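Local coordinates for tail spike protein (Acinetobacter phage vB_AbaP_AS12, PDB 6EU4) that forms the trimeric tailspike of the phage and probably recognises and degrades the capsular polysaccharide of its Acinetobacter baumannii host, at residues N532-L538 with W550-Y556; A306-P310 with N357-P361; I164-M169 with G261-T265. The contacts are given in a common frame with arbitrary orientation. Residue numbers count along the deposited sequence, not the author numbering.

The three contacts lie in series along an elongated chain and do not touch. None shares a strand or loop with another. Interaction 3 and interaction 2 both sit on the parallel beta-helix, with centres about 36 Å apart. Interaction 1 lies beyond it, in a separate C-terminal sheet, with its centre about 48 Å from that of interaction 2. Interaction 1 is largely buried, is built on backbone hydrogen bonds, and meets other subunits. Interaction 2 is a surface contact between two loops, held by a salt bridge, a hydrogen bond and a proline-tyrosine contact. Interaction 3 is partly buried. There a hairpin meets a loop through apolar packing and two bridging waters.

Interaction 1 (N532-L538 with W550-Y556); sequences NSYNAQL and WLRTGDY
This is a largely buried antiparallel strand pairing in the C-terminal sheet, beyond the beta-helix. Extended strands 535-538 and 550-554 (phi about -110 to -150°, psi 120 to 160°) have N-to-C directions 167° apart and axes approaching to 4.5 Å. Asn535-Gly554 and Gln537-Arg552 are hydrogen-bonded pairs, Ala536-Thr553 and Leu538-Leu551 non-hydrogen-bonded pairs. Asn535 N-Gly554 O is 2.9 Å, Gly554 N-Asn535 O 2.8 Å, Gln537 N-Arg552 O 2.9 Å and Arg552 N-Gln537 O 3.0 Å. On one face, NE and NH2 of Arg552 (chi1 p) each donate to OE1 of Gln537 (chi1 m) at 2.9 Å; on the other, Leu538 CD1 meets Leu551 CD2 at 3.6 Å. At the open end, where 532-534 lead in and 555-556 leave, CH-pi contacts put Tyr556 CB 3.6 Å from the Tyr534 ring centroid and Asn532 CB 3.6 Å from Tyr556's. Water bridges Tyr534 OH and Asp555 OD1. Leu551 packs on Phe549 of the second subunit, Leu538 on Trp525 of the third. This is a beta hairpin, 535-542 with 547-554, at a trimer interface.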
loop_
_atom_site.group_PDB
_atom_site.type_symbol
_atom_site.label_atom_id
_atom_site.label_comp_id
_atom_site.label_asym_id
_atom_site.label_seq_id
_atom_site.Cartn_x
_atom_site.Cartn_y
_atom_site.Cartn_z
ATOM N N ASN A 532 -38.967 -15.857 -2.931
ATOM C CA ASN A 532 -40.083 -15.633 -3.837
ATOM C C ASN A 532 -39.685 -14.586 -4.864
ATOM O O ASN A 532 -38.884 -13.696 -4.577
ATOM C CB ASN A 532 -41.337 -15.163 -3.100
ATOM C CG ASN A 532 -41.997 -16.280 -2.306
ATOM O OD1 ASN A 532 -42.564 -17.202 -2.874
ATOM N ND2 ASN A 532 -41.907 -16.203 -0.984
ATOM N N SER A 533 -40.253 -14.696 -6.063
ATOM C CA SER A 533 -39.876 -13.799 -7.152
ATOM C C SER A 533 -40.930 -13.838 -8.258
ATOM O O SER A 533 -41.628 -14.838 -8.441
ATOM C CB SER A 533 -38.507 -14.162 -7.741
ATOM O OG SER A 533 -38.431 -15.533 -8.111
ATOM N N TYR A 534 -41.038 -12.721 -8.970
ATOM C CA TYR A 534 -41.650 -12.691 -10.292
ATOM C C TYR A 534 -40.644 -13.212 -11.302
ATOM O O TYR A 534 -39.452 -12.898 -11.216
ATOM C CB TYR A 534 -42.043 -11.266 -10.688
ATOM C CG TYR A 534 -43.099 -10.666 -9.827
ATOM C CD1 TYR A 534 -44.436 -10.888 -10.100
ATOM C CD2 TYR A 534 -42.772 -9.860 -8.735
ATOM C CE1 TYR A 534 -45.425 -10.340 -9.301
ATOM C CE2 TYR A 534 -43.757 -9.322 -7.941
ATOM C CZ TYR A 534 -45.078 -9.566 -8.237
ATOM O OH TYR A 534 -46.085 -9.047 -7.475
ATOM N N ASN A 535 -41.123 -13.980 -12.276
ATOM C CA ASN A 535 -40.231 -14.512 -13.300
ATOM C C ASN A 535 -40.913 -14.562 -14.656
ATOM O O ASN A 535 -42.141 -14.589 -14.777
ATOM C CB ASN A 535 -39.729 -15.919 -12.952
ATOM C CG ASN A 535 -38.827 -15.931 -11.734
ATOM O OD1 ASN A 535 -39.283 -16.148 -10.612
ATOM N ND2 ASN A 535 -37.550 -15.687 -11.948
ATOM N N ALA A 536 -40.072 -14.589 -15.681
ATOM C CA ALA A 536 -40.490 -14.887 -17.046
ATOM C C ALA A 536 -39.344 -15.610 -17.730
ATOM O O ALA A 536 -38.179 -15.434 -17.362
ATOM C CB ALA A 536 -40.848 -13.610 -17.806
ATOM N N GLN A 537 -39.673 -16.417 -18.735
ATOM C CA GLN A 537 -38.652 -17.094 -19.512
ATOM C C GLN A 537 -39.031 -17.075 -20.983
ATOM O O GLN A 537 -40.204 -17.229 -21.338
ATOM C CB GLN A 537 -38.432 -18.541 -19.050
ATOM C CG GLN A 537 -37.851 -18.673 -17.639
ATOM C CD GLN A 537 -37.680 -20.128 -17.215
ATOM O OE1 GLN A 537 -38.428 -20.998 -17.633
ATOM N NE2 GLN A 537 -36.658 -20.394 -16.407
ATOM N N LEU A 538 -38.024 -16.831 -21.818
ATOM C CA LEU A 538 -38.081 -16.996 -23.264
ATOM C C LEU A 538 -37.167 -18.163 -23.624
ATOM O O LEU A 538 -35.963 -18.112 -23.346
ATOM C CB LEU A 538 -37.615 -15.722 -23.967
ATOM C CG LEU A 538 -37.306 -15.802 -25.466
ATOM C CD1 LEU A 538 -38.485 -16.306 -26.274
ATOM C CD2 LEU A 538 -36.838 -14.432 -25.965
ATOM N N TRP A 550 -40.874 -19.855 -27.235
ATOM C CA TRP A 550 -41.772 -20.101 -26.119
ATOM C C TRP A 550 -41.595 -19.046 -25.031
ATOM O O TRP A 550 -40.461 -18.683 -24.695
ATOM C CB TRP A 550 -41.497 -21.467 -25.495
ATOM C CG TRP A 550 -41.576 -22.643 -26.435
ATOM C CD1 TRP A 550 -40.604 -23.079 -27.301
ATOM C CD2 TRP A 550 -42.669 -23.554 -26.569
ATOM N NE1 TRP A 550 -41.037 -24.197 -27.963
ATOM C CE2 TRP A 550 -42.296 -24.518 -27.526
ATOM C CE3 TRP A 550 -43.930 -23.653 -25.967
ATOM C CZ2 TRP A 550 -43.140 -25.562 -27.906
ATOM C CZ3 TRP A 550 -44.763 -24.706 -26.337
ATOM C CH2 TRP A 550 -44.365 -25.637 -27.308
ATOM N N LEU A 551 -42.723 -18.620 -24.445
ATOM C CA LEU A 551 -42.755 -17.714 -23.307
ATOM C C LEU A 551 -43.548 -18.325 -22.159
ATOM O O LEU A 551 -44.571 -18.974 -22.378
ATOM C CB LEU A 551 -43.394 -16.378 -23.680
ATOM C CG LEU A 551 -42.657 -15.537 -24.729
ATOM C CD1 LEU A 551 -43.458 -14.285 -25.058
ATOM C CD2 LEU A 551 -41.277 -15.128 -24.253
ATOM N N ARG A 552 -43.101 -18.076 -20.932
ATOM C CA ARG A 552 -43.948 -18.342 -19.771
ATOM C C ARG A 552 -43.595 -17.366 -18.657
ATOM O O ARG A 552 -42.548 -16.728 -18.675
ATOM C CB ARG A 552 -43.820 -19.785 -19.281
ATOM C CG ARG A 552 -42.450 -20.155 -18.658
ATOM C CD ARG A 552 -42.523 -21.518 -17.965
ATOM N NE ARG A 552 -41.214 -21.915 -17.468
ATOM C CZ ARG A 552 -40.951 -23.071 -16.865
ATOM N NH1 ARG A 552 -41.906 -23.973 -16.647
ATOM N NH2 ARG A 552 -39.714 -23.328 -16.476
ATOM N N THR A 553 -44.510 -17.231 -17.697
ATOM C CA THR A 553 -44.327 -16.346 -16.559
ATOM C C THR A 553 -44.609 -17.096 -15.273
ATOM O O THR A 553 -45.356 -18.077 -15.249
ATOM C CB THR A 553 -45.257 -15.129 -16.623
ATOM O OG1 THR A 553 -46.602 -15.573 -16.751
ATOM C CG2 THR A 553 -44.898 -14.231 -17.798
ATOM N N GLY A 554 -44.027 -16.577 -14.199
ATOM C CA GLY A 554 -44.297 -17.058 -12.856
ATOM C C GLY A 554 -44.596 -15.904 -11.927
ATOM O O GLY A 554 -43.770 -15.007 -11.742
ATOM N N ASP A 555 -45.797 -15.903 -11.360
ATOM C CA ASP A 555 -46.195 -14.865 -10.429
ATOM C C ASP A 555 -45.490 -15.078 -9.093
ATOM O O ASP A 555 -45.100 -16.193 -8.741
ATOM C CB ASP A 555 -47.718 -14.893 -10.275
ATOM C CG ASP A 555 -48.314 -13.615 -9.672
ATOM O OD1 ASP A 555 -47.583 -12.631 -9.398
ATOM O OD2 ASP A 555 -49.563 -13.616 -9.470
ATOM N N TYR A 556 -45.304 -13.982 -8.368
ATOM C CA TYR A 556 -44.707 -14.019 -7.042
ATOM C C TYR A 556 -45.512 -14.946 -6.136
ATOM O O TYR A 556 -46.709 -14.727 -5.918
ATOM C CB TYR A 556 -44.682 -12.599 -6.490
ATOM C CG TYR A 556 -43.901 -12.392 -5.221
ATOM C CD1 TYR A 556 -44.485 -12.609 -3.975
ATOM C CD2 TYR A 556 -42.594 -11.949 -5.267
ATOM C CE1 TYR A 556 -43.770 -12.397 -2.807
ATOM C CE2 TYR A 556 -41.867 -11.728 -4.099
ATOM C CZ TYR A 556 -42.471 -11.950 -2.878
ATOM O OH TYR A 556 -41.765 -11.747 -1.712
HETATM O O HOH W 1 -48.327 -10.832 -7.524
#

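Interaction 2 (A306-P310 with N357-P361); sequences ADGSP and NKYKP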
loop_
_atom_site.group_PDB
_atom_site.type_symbol
_atom_site.label_atom_id
_atom_site.label_comp_id
_atom_site.label_asym_id
_atom_site.label_seq_id
_atom_site.Cartn_x
_atom_site.Cartn_y
_atom_site.Cartn_z
ATOM N N ALA A 306 -2.566 -21.779 20.859
ATOM C CA ALA A 306 -1.921 -23.078 20.911
ATOM C C ALA A 306 -2.964 -24.146 20.623
ATOM O O ALA A 306 -4.158 -23.948 20.851
ATOM C CB ALA A 306 -1.276 -23.326 22.282
ATOM N N ASP A 307 -2.494 -25.289 20.143
ATOM C CA ASP A 307 -3.398 -26.372 19.791
ATOM C C ASP A 307 -4.205 -26.780 21.009
ATOM O O ASP A 307 -3.644 -27.142 22.055
ATOM C CB ASP A 307 -2.593 -27.548 19.245
ATOM C CG ASP A 307 -3.432 -28.506 18.421
ATOM O OD1 ASP A 307 -4.672 -28.337 18.334
ATOM O OD2 ASP A 307 -2.832 -29.458 17.891
ATOM N N GLY A 308 -5.524 -26.708 20.885
ATOM C CA GLY A 308 -6.426 -26.991 21.983
ATOM C C GLY A 308 -6.652 -25.847 22.958
ATOM O O GLY A 308 -7.500 -25.989 23.857
ATOM N N SER A 309 -5.904 -24.739 22.824
ATOM C CA SER A 309 -6.022 -23.551 23.679
ATOM C C SER A 309 -6.005 -22.331 22.769
ATOM O O SER A 309 -5.001 -21.603 22.675
ATOM C CB SER A 309 -4.885 -23.478 24.703
ATOM O OG SER A 309 -4.963 -24.549 25.617
ATOM N N PRO A 310 -7.086 -22.115 22.029
ATOM C CA PRO A 310 -7.084 -21.063 21.006
ATOM C C PRO A 310 -7.062 -19.667 21.600
ATOM O O PRO A 310 -7.588 -19.408 22.688
ATOM C CB PRO A 310 -8.389 -21.314 20.248
ATOM C CG PRO A 310 -9.288 -21.945 21.276
ATOM C CD PRO A 310 -8.360 -22.859 22.045
ATOM N N ASN A 357 -8.430 -23.657 11.628
ATOM C CA ASN A 357 -9.737 -23.044 11.852
ATOM C C ASN A 357 -10.737 -24.113 12.297
ATOM O O ASN A 357 -11.674 -24.489 11.584
ATOM C CB ASN A 357 -10.212 -22.317 10.597
ATOM C CG ASN A 357 -10.287 -23.231 9.358
ATOM O OD1 ASN A 357 -9.390 -24.029 9.088
ATOM N ND2 ASN A 357 -11.369 -23.111 8.616
ATOM N N LYS A 358 -10.525 -24.587 13.527
ATOM C CA LYS A 358 -11.328 -25.670 14.092
ATOM C C LYS A 358 -11.967 -25.315 15.431
ATOM O O LYS A 358 -12.415 -26.221 16.151
ATOM C CB LYS A 358 -10.479 -26.935 14.258
ATOM C CG LYS A 358 -9.267 -26.750 15.164
ATOM C CD LYS A 358 -8.497 -28.083 15.346
ATOM C CE LYS A 358 -7.343 -27.912 16.318
ATOM N NZ LYS A 358 -6.542 -29.161 16.466
ATOM N N TYR A 359 -12.037 -24.037 15.786
ATOM C CA TYR A 359 -12.444 -23.629 17.121
ATOM C C TYR A 359 -13.797 -22.929 17.104
ATOM O O TYR A 359 -14.122 -22.183 16.174
ATOM C CB TYR A 359 -11.381 -22.731 17.743
ATOM C CG TYR A 359 -10.064 -23.448 17.868
ATOM C CD1 TYR A 359 -9.880 -24.401 18.871
ATOM C CD2 TYR A 359 -9.020 -23.204 16.989
ATOM C CE1 TYR A 359 -8.709 -25.064 19.007
ATOM C CE2 TYR A 359 -7.819 -23.884 17.117
ATOM C CZ TYR A 359 -7.688 -24.823 18.132
ATOM O OH TYR A 359 -6.525 -25.529 18.321
ATOM N N LYS A 360 -14.569 -23.166 18.160
ATOM C CA LYS A 360 -15.919 -22.642 18.284
ATOM C C LYS A 360 -16.148 -22.120 19.694
ATOM O O LYS A 360 -15.629 -22.693 20.665
ATOM C CB LYS A 360 -16.972 -23.719 17.976
ATOM C CG LYS A 360 -16.874 -24.262 16.567
ATOM C CD LYS A 360 -17.865 -25.378 16.285
ATOM C CE LYS A 360 -17.704 -25.828 14.857
ATOM N NZ LYS A 360 -18.631 -26.965 14.530
ATOM N N PRO A 361 -16.961 -21.075 19.839
ATOM C CA PRO A 361 -17.347 -20.606 21.171
ATOM C C PRO A 361 -18.355 -21.543 21.813
ATOM O O PRO A 361 -19.098 -22.259 21.142
ATOM C CB PRO A 361 -17.980 -19.236 20.883
ATOM C CG PRO A 361 -18.647 -19.430 19.560
ATOM C CD PRO A 361 -17.661 -20.323 18.776
#
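The strongest link is the salt bridge from Lys358 NZ to Asp307 OD1, 2.8 Å long. The lysine side chain is extended from chi2 to chi4, which carries its ammonium group across the gap between the loops. Beside it, the backbone N of Gly308 donates a hydrogen bond to Tyr359 OH at 3.0 Å, with an angle of 167° at the hydrogen. The same hydroxyl is hydrogen-bonded to His333 ND1, so it ties the turn to a second part of the chain.

Ala306 to Ser309 form a type II beta turn, closed by Ser309 N to Ala306 O at 2.8 Å. Gly308 takes the third position with phi 82°. A CB there would be jammed against the carbonyl O of Asp307, so the backbone calls for glycine.

Packing completes the contact. Pro310 lies over one face of the Tyr359 ring. Its CB is 3.6 Å from the ring centroid and 13° off the normal, a CH-pi contact, and Pro310 CG comes within 3.5 Å of Tyr359 CD1. Gly308 N, by contrast, sits at the ring edge.

The two segments bury 206 Å² in all, and no other subunit touches them. The contact is thus a small surface bridge between loops of the beta-helix. It relies on one charge pair, one hydroxyl and one ring face, not on a deep apolar interface.

Interaction 3 (I164-M169 with G261-T265); sequences INGKIM and GTAWT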
loop_
_atom_site.group_PDB
_atom_site.type_symbol
_atom_site.label_atom_id
_atom_site.label_comp_id
_atom_site.label_asym_id
_atom_site.label_seq_id
_atom_site.Cartn_x
_atom_site.Cartn_y
_atom_site.Cartn_z
ATOM N N ILE A 164 -3.843 14.338 34.706
ATOM C CA ILE A 164 -3.321 14.776 33.420
ATOM C C ILE A 164 -4.518 15.102 32.541
ATOM O O ILE A 164 -5.358 14.229 32.283
ATOM C CB ILE A 164 -2.455 13.693 32.757
ATOM C CG1 ILE A 164 -1.331 13.251 33.692
ATOM C CG2 ILE A 164 -1.909 14.216 31.436
ATOM C CD1 ILE A 164 -0.441 12.115 33.117
ATOM N N ASN A 165 -4.605 16.349 32.088
ATOM C CA ASN A 165 -5.700 16.770 31.214
ATOM C C ASN A 165 -7.051 16.300 31.769
ATOM O O ASN A 165 -7.877 15.726 31.061
ATOM C CB ASN A 165 -5.479 16.243 29.803
ATOM C CG ASN A 165 -6.453 16.825 28.783
ATOM O OD1 ASN A 165 -7.001 17.901 28.972
ATOM N ND2 ASN A 165 -6.651 16.098 27.672
ATOM N N GLY A 166 -7.249 16.516 33.070
ATOM C CA GLY A 166 -8.516 16.235 33.726
ATOM C C GLY A 166 -8.760 14.797 34.131
ATOM O O GLY A 166 -9.809 14.518 34.734
ATOM N N LYS A 167 -7.830 13.886 33.860
ATOM C CA LYS A 167 -8.010 12.463 34.145
ATOM C C LYS A 167 -6.952 11.991 35.130
ATOM O O LYS A 167 -5.768 12.302 34.986
ATOM C CB LYS A 167 -7.924 11.607 32.865
ATOM C CG LYS A 167 -8.897 12.031 31.773
ATOM C CD LYS A 167 -10.327 11.871 32.213
ATOM C CE LYS A 167 -11.292 12.121 31.062
ATOM N NZ LYS A 167 -12.682 11.808 31.516
ATOM N N ILE A 168 -7.372 11.217 36.121
ATOM C CA ILE A 168 -6.440 10.719 37.121
ATOM C C ILE A 168 -5.795 9.460 36.562
ATOM O O ILE A 168 -6.483 8.471 36.289
ATOM C CB ILE A 168 -7.140 10.445 38.456
ATOM C CG1 ILE A 168 -7.650 11.769 39.010
ATOM C CG2 ILE A 168 -6.159 9.781 39.430
ATOM C CD1 ILE A 168 -8.441 11.680 40.327
HETATM N N MSE A 169 -4.479 9.507 36.393
HETATM C CA MSE A 169 -3.690 8.410 35.865
HETATM C C MSE A 169 -2.767 7.889 36.958
HETATM O O MSE A 169 -2.380 8.601 37.872
HETATM C CB MSE A 169 -2.872 8.866 34.656
HETATM C CG MSE A 169 -3.712 9.535 33.587
HETATM SE SE MSE A 169 -4.882 8.241 32.740
HETATM C CE MSE A 169 -3.599 7.251 31.643
ATOM N N GLY A 261 -8.544 0.442 29.987
ATOM C CA GLY A 261 -8.534 0.276 31.423
ATOM C C GLY A 261 -8.032 1.435 32.270
ATOM O O GLY A 261 -7.681 1.214 33.438
ATOM N N THR A 262 -8.011 2.661 31.735
ATOM C CA THR A 262 -7.673 3.857 32.510
ATOM C C THR A 262 -8.790 4.889 32.353
ATOM O O THR A 262 -9.738 4.716 31.575
ATOM C CB THR A 262 -6.324 4.482 32.090
ATOM O OG1 THR A 262 -6.495 5.293 30.907
ATOM C CG2 THR A 262 -5.264 3.412 31.844
ATOM N N ALA A 263 -8.659 6.000 33.088
ATOM C CA ALA A 263 -9.624 7.087 32.980
ATOM C C ALA A 263 -9.514 7.847 31.663
ATOM O O ALA A 263 -10.420 8.615 31.322
ATOM C CB ALA A 263 -9.429 8.071 34.139
ATOM N N TRP A 264 -8.422 7.676 30.933
ATOM C CA TRP A 264 -8.210 8.412 29.690
ATOM C C TRP A 264 -9.001 7.771 28.559
ATOM O O TRP A 264 -8.974 6.549 28.390
ATOM C CB TRP A 264 -6.727 8.405 29.355
ATOM C CG TRP A 264 -6.264 9.335 28.307
ATOM C CD1 TRP A 264 -6.319 9.150 26.947
ATOM C CD2 TRP A 264 -5.608 10.588 28.518
ATOM N NE1 TRP A 264 -5.742 10.217 26.310
ATOM C CE2 TRP A 264 -5.299 11.114 27.248
ATOM C CE3 TRP A 264 -5.250 11.313 29.659
ATOM C CZ2 TRP A 264 -4.658 12.335 27.086
ATOM C CZ3 TRP A 264 -4.614 12.527 29.500
ATOM C CH2 TRP A 264 -4.322 13.028 28.218
ATOM N N THR A 265 -9.688 8.590 27.780
ATOM C CA THR A 265 -10.437 8.067 26.640
ATOM C C THR A 265 -9.507 7.571 25.534
ATOM O O THR A 265 -8.734 8.375 24.983
ATOM C CB THR A 265 -11.355 9.154 26.104
ATOM O OG1 THR A 265 -12.326 9.477 27.119
ATOM C CG2 THR A 265 -12.051 8.699 24.839
HETATM O O HOH W 2 -12.916 9.070 32.758
HETATM O O HOH W 3 -6.745 5.976 35.298
#
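Thr262 opens the contact with its side chain directed toward the hairpin. Its OG1 lies 3.6 Å from CE of Met169, which is selenomethionine here. Thr262 OG1 also accepts from Trp264 N at 3.1 Å, an ST turn that shapes the loop.

Ala263 comes next and faces Lys167 and Ile168. Ala263 CB is 4.0 Å from Lys167 CB and 3.7 Å from Ile168 O. Two waters bridge its backbone. One accepts from Ala263 N (2.9 Å) and donates to Ile168 O (2.7 Å). The other donates to Ala263 O (2.9 Å) and accepts from Lys167 NZ (3.0 Å).

Trp264 has the largest covered area of any residue here. Ile164 O lies at the ring edge, 3.3 Å from Trp264 CZ3; Ile164 CG2 is 3.7 Å from the same atom. Trp264 CH2 touches Asn165 CB at 3.8 Å, and Trp264 CB rests 3.9 Å from Met169 SE. Its NE1 is hydrogen-bonded to Asp237.

The partner is a tight hairpin. Strands 161-164 and 167-170 are joined by a type I' turn, with Asn165 and Gly166 both at positive phi. This two-stranded sheet packs against the loop between strands 253-257 and 268-274 of the beta-helix.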